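Local coordinates for putative Acetyltransferase (Lactobacillus plantarum WCFS1, PDB 3EFA), which probably transfers an acetyl group from acetyl-CoA to an amine of a substrate not yet identified, as a member of the GNAT family, at residues Trp88-Leu93 / Glu121-Arg126. Sequence-based numbering, arbitrary orientation.
Sequences WGRQLL and ELCGYR. With FMT (formic acid), chain D; FMT (formic acid), chain C.
The ring of Y125 meets L93 obliquely, with CD2 of the leucine 4.2 Å from ring atom CE2 and CD1 4.0 Å from the hydroxyl OH. In this GNAT fold the contact joins the start of helix 88-102 to the turn that leads from helix 117-122 into strand 126-129. L93 holds CG anti to the backbone N (chi1 178°), which carries both methyls out to the tyrosine. Tyrosine suits this place because its ring packs in the core, also touching F74, while OH hydrogen-bonds E97, one turn after L93 on helix 88-102. C123, small and apolar enough for packing, brings SG to 4.3 Å from L93 CD2. G124 ends helix 117-122 in a Schellman motif; at phi 100° a CB would press against C123 O, so glycine suits. Beyond it, R126 NH1 donates to O2 of a formic acid, probably from the crystallisation liquor, at 2.8 Å; an alanine here would probably leave that oxygen without the NH1 donor and lose packing on A68 of the second subunit. G89 N donates to O1 of another formic acid (3.1 Å), consistent with the acetyl-CoA pyrophosphate site of GNAT enzymes. Exposed R90 lays its methylenes against the sulfur, CG 3.9 Å from C123 SG.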
# COMPACT_ATOMS: atom_id res chain seq x y z
N TRP A 88 -21.37 12.60 -10.98
CA TRP A 88 -21.58 13.06 -9.60
C TRP A 88 -20.51 12.56 -8.61
O TRP A 88 -20.00 13.33 -7.78
CB TRP A 88 -23.01 12.76 -9.10
CG TRP A 88 -24.12 13.45 -9.89
CD1 TRP A 88 -25.05 12.85 -10.70
CD2 TRP A 88 -24.38 14.87 -9.96
NE1 TRP A 88 -25.89 13.81 -11.25
CE2 TRP A 88 -25.50 15.05 -10.82
CE3 TRP A 88 -23.80 16.00 -9.37
CZ2 TRP A 88 -26.04 16.31 -11.10
CZ3 TRP A 88 -24.34 17.26 -9.65
CH2 TRP A 88 -25.44 17.41 -10.52
N GLY A 89 -20.18 11.27 -8.68
CA GLY A 89 -19.11 10.74 -7.84
C GLY A 89 -17.81 11.52 -8.00
O GLY A 89 -17.11 11.82 -7.03
N ARG A 90 -17.49 11.88 -9.25
CA ARG A 90 -16.26 12.61 -9.56
C ARG A 90 -16.29 14.01 -8.96
O ARG A 90 -15.27 14.50 -8.45
CB ARG A 90 -16.06 12.67 -11.09
CG ARG A 90 -14.63 12.94 -11.54
CD ARG A 90 -14.43 12.68 -13.05
NE ARG A 90 -15.48 13.29 -13.85
CZ ARG A 90 -16.29 12.63 -14.67
NH1 ARG A 90 -16.15 11.32 -14.84
NH2 ARG A 90 -17.24 13.28 -15.34
N GLN A 91 -17.46 14.66 -9.02
CA GLN A 91 -17.70 15.96 -8.40
C GLN A 91 -17.51 15.91 -6.87
O GLN A 91 -16.87 16.79 -6.28
CB GLN A 91 -19.12 16.44 -8.73
CG GLN A 91 -19.37 17.93 -8.56
CD GLN A 91 -19.44 18.68 -9.90
OE1 GLN A 91 -19.55 18.06 -10.96
NE2 GLN A 91 -19.39 20.01 -9.85
N LEU A 92 -18.07 14.88 -6.23
CA LEU A 92 -17.91 14.69 -4.79
C LEU A 92 -16.44 14.54 -4.39
O LEU A 92 -15.97 15.20 -3.44
CB LEU A 92 -18.72 13.47 -4.30
CG LEU A 92 -18.73 13.23 -2.77
CD1 LEU A 92 -19.13 14.49 -1.98
CD2 LEU A 92 -19.63 12.06 -2.37
N LEU A 93 -15.72 13.68 -5.11
CA LEU A 93 -14.32 13.42 -4.82
C LEU A 93 -13.46 14.67 -4.95
O LEU A 93 -12.62 14.96 -4.08
CB LEU A 93 -13.78 12.30 -5.70
CG LEU A 93 -12.30 11.96 -5.52
CD1 LEU A 93 -12.02 11.43 -4.09
CD2 LEU A 93 -11.82 10.95 -6.59
N GLU A 121 -7.27 6.79 -12.28
CA GLU A 121 -6.14 7.34 -13.03
C GLU A 121 -6.50 8.67 -13.71
O GLU A 121 -5.71 9.62 -13.69
CB GLU A 121 -5.58 6.31 -14.02
CG GLU A 121 -4.88 5.13 -13.33
CD GLU A 121 -4.35 4.06 -14.27
OE1 GLU A 121 -4.82 3.96 -15.43
OE2 GLU A 121 -3.44 3.31 -13.85
N LEU A 122 -7.69 8.76 -14.30
CA LEU A 122 -8.15 10.03 -14.87
C LEU A 122 -8.23 11.13 -13.81
O LEU A 122 -8.03 12.31 -14.13
CB LEU A 122 -9.51 9.88 -15.55
CG LEU A 122 -9.51 9.29 -16.96
CD1 LEU A 122 -10.92 9.21 -17.47
CD2 LEU A 122 -8.63 10.10 -17.92
N CYS A 123 -8.51 10.75 -12.57
CA CYS A 123 -8.55 11.72 -11.48
C CYS A 123 -7.17 12.00 -10.89
O CYS A 123 -7.04 12.80 -9.96
CB CYS A 123 -9.53 11.29 -10.37
SG CYS A 123 -11.26 11.13 -10.88
N GLY A 124 -6.14 11.33 -11.41
CA GLY A 124 -4.77 11.59 -10.99
C GLY A 124 -4.13 10.64 -9.99
O GLY A 124 -3.02 10.92 -9.51
N TYR A 125 -4.79 9.53 -9.68
CA TYR A 125 -4.20 8.49 -8.81
C TYR A 125 -3.31 7.51 -9.60
O TYR A 125 -3.45 7.38 -10.81
CB TYR A 125 -5.30 7.72 -8.04
CG TYR A 125 -6.04 8.56 -7.03
CD1 TYR A 125 -5.78 8.45 -5.66
CD2 TYR A 125 -6.99 9.50 -7.44
CE1 TYR A 125 -6.45 9.24 -4.72
CE2 TYR A 125 -7.66 10.29 -6.53
CZ TYR A 125 -7.39 10.16 -5.17
OH TYR A 125 -8.07 10.96 -4.28
N ARG A 126 -2.38 6.85 -8.91
CA ARG A 126 -1.57 5.77 -9.50
C ARG A 126 -1.47 4.54 -8.57
O ARG A 126 -1.44 4.68 -7.34
CB ARG A 126 -0.16 6.27 -9.87
CG ARG A 126 0.63 6.68 -8.64
CD ARG A 126 2.07 7.09 -8.92
NE ARG A 126 2.88 6.95 -7.71
CZ ARG A 126 2.65 7.62 -6.58
NH1 ARG A 126 1.62 8.46 -6.49
NH2 ARG A 126 3.44 7.43 -5.52
C FMT D . -0.04 11.26 -8.27
O1 FMT D . 0.56 12.05 -7.54
O2 FMT D . 0.13 10.03 -8.28
C FMT C . -20.93 7.61 -10.33
O1 FMT C . -21.27 8.76 -10.05
O2 FMT C . -21.45 6.94 -11.23